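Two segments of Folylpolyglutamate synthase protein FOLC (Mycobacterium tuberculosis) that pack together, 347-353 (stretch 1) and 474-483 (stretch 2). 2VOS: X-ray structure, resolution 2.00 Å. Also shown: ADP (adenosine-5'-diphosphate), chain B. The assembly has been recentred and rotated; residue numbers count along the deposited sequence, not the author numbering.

Stretch 1 (347-353) TVFIDAA
Stretch 2 474-483: TAGAARTLFG

How do the two segments lie against each other? Thr-347 to Ile-350 are in β-strand conformation, with phi/psi of -71/132 at Thr-347, -122/125 at Val-348, -108/151 at Phe-349 and -120/146 at Ile-350, and Thr-474 to Leu-481 form the closing turns of an α-helix with phi near -60° and psi near -45°. The two axes approach to 9.0 Å, and their N-to-C directions differ by 134°, so the chains run roughly counter to each other. The register follows: Ile-350 CA lies 5.3 Å from Ala-475 CA, while Val-348 CA stands 9.9 Å from Phe-482 CA, so the backbones are much closer at the first pairing than at the second. No hydrogen bond crosses the interface, which buries 308 Å² in total and rests on apolar packing.

Why does Ile-350 dominate the strand side? Strand alternation turns the CA-to-CB bonds of Val-348 and Ile-350 toward the helix and leaves Phe-349 out of reach. With chi1 at 60° (p) and chi2 at 175° (t), Ile-350 places CG2 3.7 Å from Ala-478 CB, while its CD1 lies 3.6 Å from Arg-479 CB and 3.8 Å from Ala-475 O. One side chain therefore touches three residues in one turn of the helix. Ala-475 O is already the acceptor for Arg-479 N at 2.9 Å, so the methyl packs beside a satisfied carbonyl. Arg-479 is extended (chi1 to chi3 all t, chi4 -82°), and Ile-350 CD1 lies at the edge of its guanidinium, near the plane; the polar end finds its partners elsewhere in the structure.

What lets the backbones come so close at Ala-475? Its side chain is a single methyl pointing toward the strand. Ala-475 CB lies 4.4 Å from Ile-350 CB and 4.4 Å from Ala-352 CB, and it also approaches the intervening backbone, 3.8 Å from both Asp-351 C and Ala-352 N. Here the chain changes course, from -152/131 at Asp-351 to -76/1 at Ala-352. Asp-351 points its CA-to-CB bond away from the helix; with chi1 -167° (t) and chi2 79°, its OD2 accepts a hydrogen bond from Ala-353 N at 3.0 Å and another from ADP O2' at 2.9 Å. The same short segment thus packs against the helix and holds the nucleotide ribose.

How does Phe-482 close the other end? It follows the helix at phi/psi -86/5, its N bonded to Ala-478 O at 3.0 Å, and its CA-to-CB bond points toward the strand, with chi1 -83° (m) and chi2 -83°. There Phe-482 CZ meets Val-348 CG1 at 3.9 Å, an oblique approach, with Val-348 at chi1 173° (t). The ring and Val-348 bridge a wider backbone gap than the one the Ala-475 methyl occupies. Gly-483 then leaves helical geometry at phi/psi 79/19 in a Schellman motif, its N bonded to Thr-480 O at 2.9 Å; positive phi favours glycine.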

ATOM      1  N   THR A 347       9.609  11.973  19.072  1.00 39.88           N
ATOM      2  CA  THR A 347       9.317  11.470  17.760  1.00 40.56           C
ATOM      3  C   THR A 347       7.995  10.693  17.758  1.00 41.20           C
ATOM      4  O   THR A 347       7.754   9.881  18.623  1.00 42.27           O
ATOM      5  CB  THR A 347      10.443  10.547  17.281  1.00 40.07           C
ATOM      6  OG1 THR A 347      11.658  11.321  17.207  1.00 41.25           O
ATOM      7  CG2 THR A 347      10.082   9.955  15.929  1.00 39.60           C
ATOM      8  N   VAL A 348       7.134  10.980  16.797  1.00 41.38           N
ATOM      9  CA  VAL A 348       5.909  10.213  16.596  1.00 40.96           C
ATOM     10  C   VAL A 348       6.000   9.712  15.163  1.00 41.90           C
ATOM     11  O   VAL A 348       6.188  10.508  14.204  1.00 40.99           O
ATOM     12  CB  VAL A 348       4.662  11.075  16.712  1.00 40.66           C
ATOM     13  CG1 VAL A 348       3.388  10.243  16.299  1.00 42.30           C
ATOM     14  CG2 VAL A 348       4.545  11.685  18.160  1.00 41.47           C
ATOM     15  N   PHE A 349       5.876   8.390  15.034  1.00 41.50           N
ATOM     16  CA  PHE A 349       5.764   7.772  13.717  1.00 41.77           C
ATOM     17  C   PHE A 349       4.367   7.305  13.521  1.00 43.12           C
ATOM     18  O   PHE A 349       3.707   6.894  14.494  1.00 42.82           O
ATOM     19  CB  PHE A 349       6.592   6.501  13.665  1.00 41.08           C
ATOM     20  CG  PHE A 349       8.043   6.750  13.507  1.00 42.57           C
ATOM     21  CD1 PHE A 349       8.892   6.714  14.614  1.00 49.51           C
ATOM     22  CD2 PHE A 349       8.571   6.981  12.267  1.00 45.34           C
ATOM     23  CE1 PHE A 349      10.248   6.920  14.435  1.00 49.08           C
ATOM     24  CE2 PHE A 349       9.953   7.196  12.110  1.00 50.75           C
ATOM     25  CZ  PHE A 349      10.759   7.129  13.206  1.00 46.98           C
ATOM     26  N   ILE A 350       3.933   7.280  12.267  1.00 40.40           N
ATOM     27  CA  ILE A 350       2.750   6.529  11.948  1.00 41.47           C
ATOM     28  C   ILE A 350       3.184   5.491  10.932  1.00 42.90           C
ATOM     29  O   ILE A 350       4.053   5.773  10.076  1.00 41.62           O
ATOM     30  CB  ILE A 350       1.612   7.414  11.334  1.00 41.04           C
ATOM     31  CG1 ILE A 350       2.092   8.095  10.005  1.00 39.96           C
ATOM     32  CG2 ILE A 350       1.033   8.393  12.409  1.00 40.38           C
ATOM     33  CD1 ILE A 350       0.951   8.912   9.251  1.00 40.94           C
ATOM     34  N   ASP A 351       2.561   4.313  11.004  1.00 42.78           N
ATOM     35  CA  ASP A 351       2.867   3.224  10.118  1.00 42.39           C
ATOM     36  C   ASP A 351       1.647   2.331   9.927  1.00 42.76           C
ATOM     37  O   ASP A 351       1.005   1.904  10.905  1.00 42.95           O
ATOM     38  CB  ASP A 351       4.071   2.416  10.603  1.00 44.53           C
ATOM     39  CG  ASP A 351       4.582   1.459   9.499  1.00 45.55           C
ATOM     40  OD1 ASP A 351       5.286   1.863   8.571  1.00 52.15           O
ATOM     41  OD2 ASP A 351       4.196   0.315   9.492  1.00 50.37           O
ATOM     42  N   ALA A 352       1.329   2.024   8.669  1.00 43.51           N
ATOM     43  CA  ALA A 352       0.159   1.254   8.310  1.00 43.18           C
ATOM     44  C   ALA A 352       0.317  -0.269   8.600  1.00 45.17           C
ATOM     45  O   ALA A 352      -0.620  -1.031   8.287  1.00 46.38           O
ATOM     46  CB  ALA A 352      -0.142   1.440   6.809  1.00 43.49           C
ATOM     47  N   ALA A 353       1.450  -0.717   9.154  1.00 43.59           N
ATOM     48  CA  ALA A 353       1.662  -2.156   9.348  1.00 43.03           C
ATOM     49  C   ALA A 353       0.414  -2.835   9.911  1.00 43.74           C
ATOM     50  O   ALA A 353      -0.140  -2.408  10.918  1.00 43.31           O
ATOM     51  CB  ALA A 353       2.842  -2.412  10.267  1.00 42.94           C
ATOM     52  N   THR A 474      -5.671   3.235  11.352  1.00 43.88           N
ATOM     53  CA  THR A 474      -5.041   3.777  12.558  1.00 44.20           C
ATOM     54  C   THR A 474      -4.037   4.853  12.111  1.00 44.09           C
ATOM     55  O   THR A 474      -4.009   5.979  12.628  1.00 45.77           O
ATOM     56  CB  THR A 474      -4.251   2.678  13.345  1.00 45.05           C
ATOM     57  OG1 THR A 474      -5.093   1.536  13.648  1.00 46.86           O
ATOM     58  CG2 THR A 474      -3.688   3.248  14.713  1.00 45.06           C
ATOM     59  N   ALA A 475      -3.162   4.483  11.178  1.00 43.01           N
ATOM     60  CA  ALA A 475      -2.226   5.414  10.587  1.00 42.11           C
ATOM     61  C   ALA A 475      -2.911   6.603   9.938  1.00 41.76           C
ATOM     62  O   ALA A 475      -2.510   7.757  10.173  1.00 42.85           O
ATOM     63  CB  ALA A 475      -1.310   4.670   9.594  1.00 43.83           C
ATOM     64  N   GLY A 476      -3.954   6.362   9.144  1.00 40.23           N
ATOM     65  CA  GLY A 476      -4.658   7.424   8.467  1.00 40.33           C
ATOM     66  C   GLY A 476      -5.354   8.368   9.418  1.00 41.22           C
ATOM     67  O   GLY A 476      -5.238   9.613   9.259  1.00 39.53           O
ATOM     68  N   ALA A 477      -6.024   7.821  10.446  1.00 39.43           N
ATOM     69  CA  ALA A 477      -6.719   8.708  11.420  1.00 39.90           C
ATOM     70  C   ALA A 477      -5.729   9.590  12.159  1.00 39.86           C
ATOM     71  O   ALA A 477      -5.958  10.759  12.385  1.00 40.63           O
ATOM     72  CB  ALA A 477      -7.584   7.900  12.450  1.00 40.07           C
ATOM     73  N   ALA A 478      -4.604   9.011  12.531  1.00 39.88           N
ATOM     74  CA  ALA A 478      -3.539   9.737  13.188  1.00 38.61           C
ATOM     75  C   ALA A 478      -2.975  10.807  12.254  1.00 38.92           C
ATOM     76  O   ALA A 478      -2.686  11.921  12.718  1.00 41.00           O
ATOM     77  CB  ALA A 478      -2.418   8.747  13.659  1.00 37.55           C
ATOM     78  N   ARG A 479      -2.829  10.510  10.956  1.00 37.88           N
ATOM     79  CA  ARG A 479      -2.274  11.464  10.064  1.00 39.10           C
ATOM     80  C   ARG A 479      -3.181  12.741  10.028  1.00 39.35           C
ATOM     81  O   ARG A 479      -2.696  13.902   9.969  1.00 40.38           O
ATOM     82  CB  ARG A 479      -2.078  10.838   8.667  1.00 37.72           C
ATOM     83  CG  ARG A 479      -1.112  11.660   7.784  1.00 40.00           C
ATOM     84  CD  ARG A 479      -0.646  10.840   6.516  1.00 38.91           C
ATOM     85  NE  ARG A 479       0.534  11.463   5.912  1.00 39.56           N
ATOM     86  CZ  ARG A 479       0.501  12.490   5.075  1.00 42.61           C
ATOM     87  NH1 ARG A 479      -0.657  13.027   4.700  1.00 40.80           N
ATOM     88  NH2 ARG A 479       1.646  13.006   4.619  1.00 43.56           N
ATOM     89  N   THR A 480      -4.496  12.533  10.038  1.00 39.17           N
ATOM     90  CA  THR A 480      -5.464  13.616  10.067  1.00 39.60           C
ATOM     91  C   THR A 480      -5.413  14.380  11.420  1.00 40.40           C
ATOM     92  O   THR A 480      -5.461  15.604  11.446  1.00 41.07           O
ATOM     93  CB  THR A 480      -6.856  13.030   9.815  1.00 40.18           C
ATOM     94  OG1 THR A 480      -6.954  12.581   8.448  1.00 39.62           O
ATOM     95  CG2 THR A 480      -7.963  14.055  10.122  1.00 39.23           C
ATOM     96  N   LEU A 481      -5.302  13.676  12.537  1.00 41.19           N
ATOM     97  CA  LEU A 481      -5.081  14.320  13.828  1.00 42.04           C
ATOM     98  C   LEU A 481      -3.858  15.250  13.830  1.00 43.03           C
ATOM     99  O   LEU A 481      -3.879  16.310  14.469  1.00 40.60           O
ATOM    100  CB  LEU A 481      -4.935  13.291  14.954  1.00 43.68           C
ATOM    101  CG  LEU A 481      -6.222  12.510  15.281  1.00 48.45           C
ATOM    102  CD1 LEU A 481      -5.947  11.465  16.395  1.00 46.82           C
ATOM    103  CD2 LEU A 481      -7.412  13.491  15.652  1.00 50.57           C
ATOM    104  N   PHE A 482      -2.798  14.860  13.125  1.00 41.50           N
ATOM    105  CA  PHE A 482      -1.592  15.674  13.066  1.00 41.92           C
ATOM    106  C   PHE A 482      -1.660  16.739  11.984  1.00 43.58           C
ATOM    107  O   PHE A 482      -0.694  17.441  11.742  1.00 45.09           O
ATOM    108  CB  PHE A 482      -0.363  14.751  12.887  1.00 41.28           C
ATOM    109  CG  PHE A 482       0.124  14.192  14.193  1.00 42.52           C
ATOM    110  CD1 PHE A 482       0.960  14.953  14.979  1.00 42.25           C
ATOM    111  CD2 PHE A 482      -0.276  12.931  14.651  1.00 41.56           C
ATOM    112  CE1 PHE A 482       1.399  14.502  16.152  1.00 41.88           C
ATOM    113  CE2 PHE A 482       0.155  12.468  15.819  1.00 45.22           C
ATOM    114  CZ  PHE A 482       0.986  13.270  16.606  1.00 46.81           C
ATOM    115  N   GLY A 483      -2.814  16.847  11.320  1.00 42.62           N
ATOM    116  CA  GLY A 483      -3.105  17.957  10.427  1.00 41.38           C
ATOM    117  C   GLY A 483      -2.476  17.883   9.024  1.00 40.23           C
ATOM    118  O   GLY A 483      -2.331  18.958   8.388  1.00 40.33           O
TER
HETATM  119  PB  ADP B1490       0.435  -2.665   0.545  1.00 32.04           P
HETATM  120  O1B ADP B1490      -0.056  -1.625  -0.428  1.00 29.25           O
HETATM  121  O2B ADP B1490      -0.510  -2.889   1.692  1.00 33.59           O
HETATM  122  O3B ADP B1490       0.965  -3.934  -0.049  1.00 30.87           O
HETATM  123  PA  ADP B1490       2.273  -0.597   1.610  1.00 32.77           P
HETATM  124  O1A ADP B1490       1.040   0.247   1.899  1.00 31.51           O
HETATM  125  O2A ADP B1490       3.521  -0.095   0.902  1.00 26.12           O
HETATM  126  O3A ADP B1490       1.830  -2.110   1.170  1.00 31.81           O
HETATM  127  O5' ADP B1490       2.817  -0.930   3.104  1.00 35.29           O
HETATM  128  C5' ADP B1490       1.992  -1.317   4.213  1.00 33.51           C
HETATM  129  C4' ADP B1490       2.967  -1.590   5.380  1.00 39.19           C
HETATM  130  O4' ADP B1490       3.788  -2.743   5.046  1.00 34.70           O
HETATM  131  C3' ADP B1490       4.020  -0.504   5.590  1.00 41.59           C
HETATM  132  O3' ADP B1490       3.652   0.365   6.641  1.00 47.10           O
HETATM  133  C2' ADP B1490       5.291  -1.157   6.053  1.00 42.55           C
HETATM  134  O2' ADP B1490       5.105  -1.485   7.473  1.00 48.77           O
HETATM  135  C1' ADP B1490       5.171  -2.518   5.417  1.00 37.44           C
HETATM  136  N9  ADP B1490       5.912  -2.731   4.141  1.00 34.80           N
HETATM  137  C8  ADP B1490       5.902  -2.030   2.957  1.00 32.19           C
HETATM  138  N7  ADP B1490       6.706  -2.653   2.045  1.00 31.85           N
HETATM  139  C5  ADP B1490       7.135  -3.814   2.623  1.00 31.30           C
HETATM  140  C6  ADP B1490       7.967  -4.956   2.229  1.00 33.48           C
HETATM  141  N6  ADP B1490       8.525  -5.014   1.001  1.00 30.42           N
HETATM  142  N1  ADP B1490       8.183  -5.889   3.163  1.00 30.70           N
HETATM  143  C2  ADP B1490       7.710  -5.875   4.436  1.00 31.87           C
HETATM  144  N3  ADP B1490       6.905  -4.873   4.878  1.00 32.58           N
HETATM  145  C4  ADP B1490       6.630  -3.849   4.005  1.00 34.00           C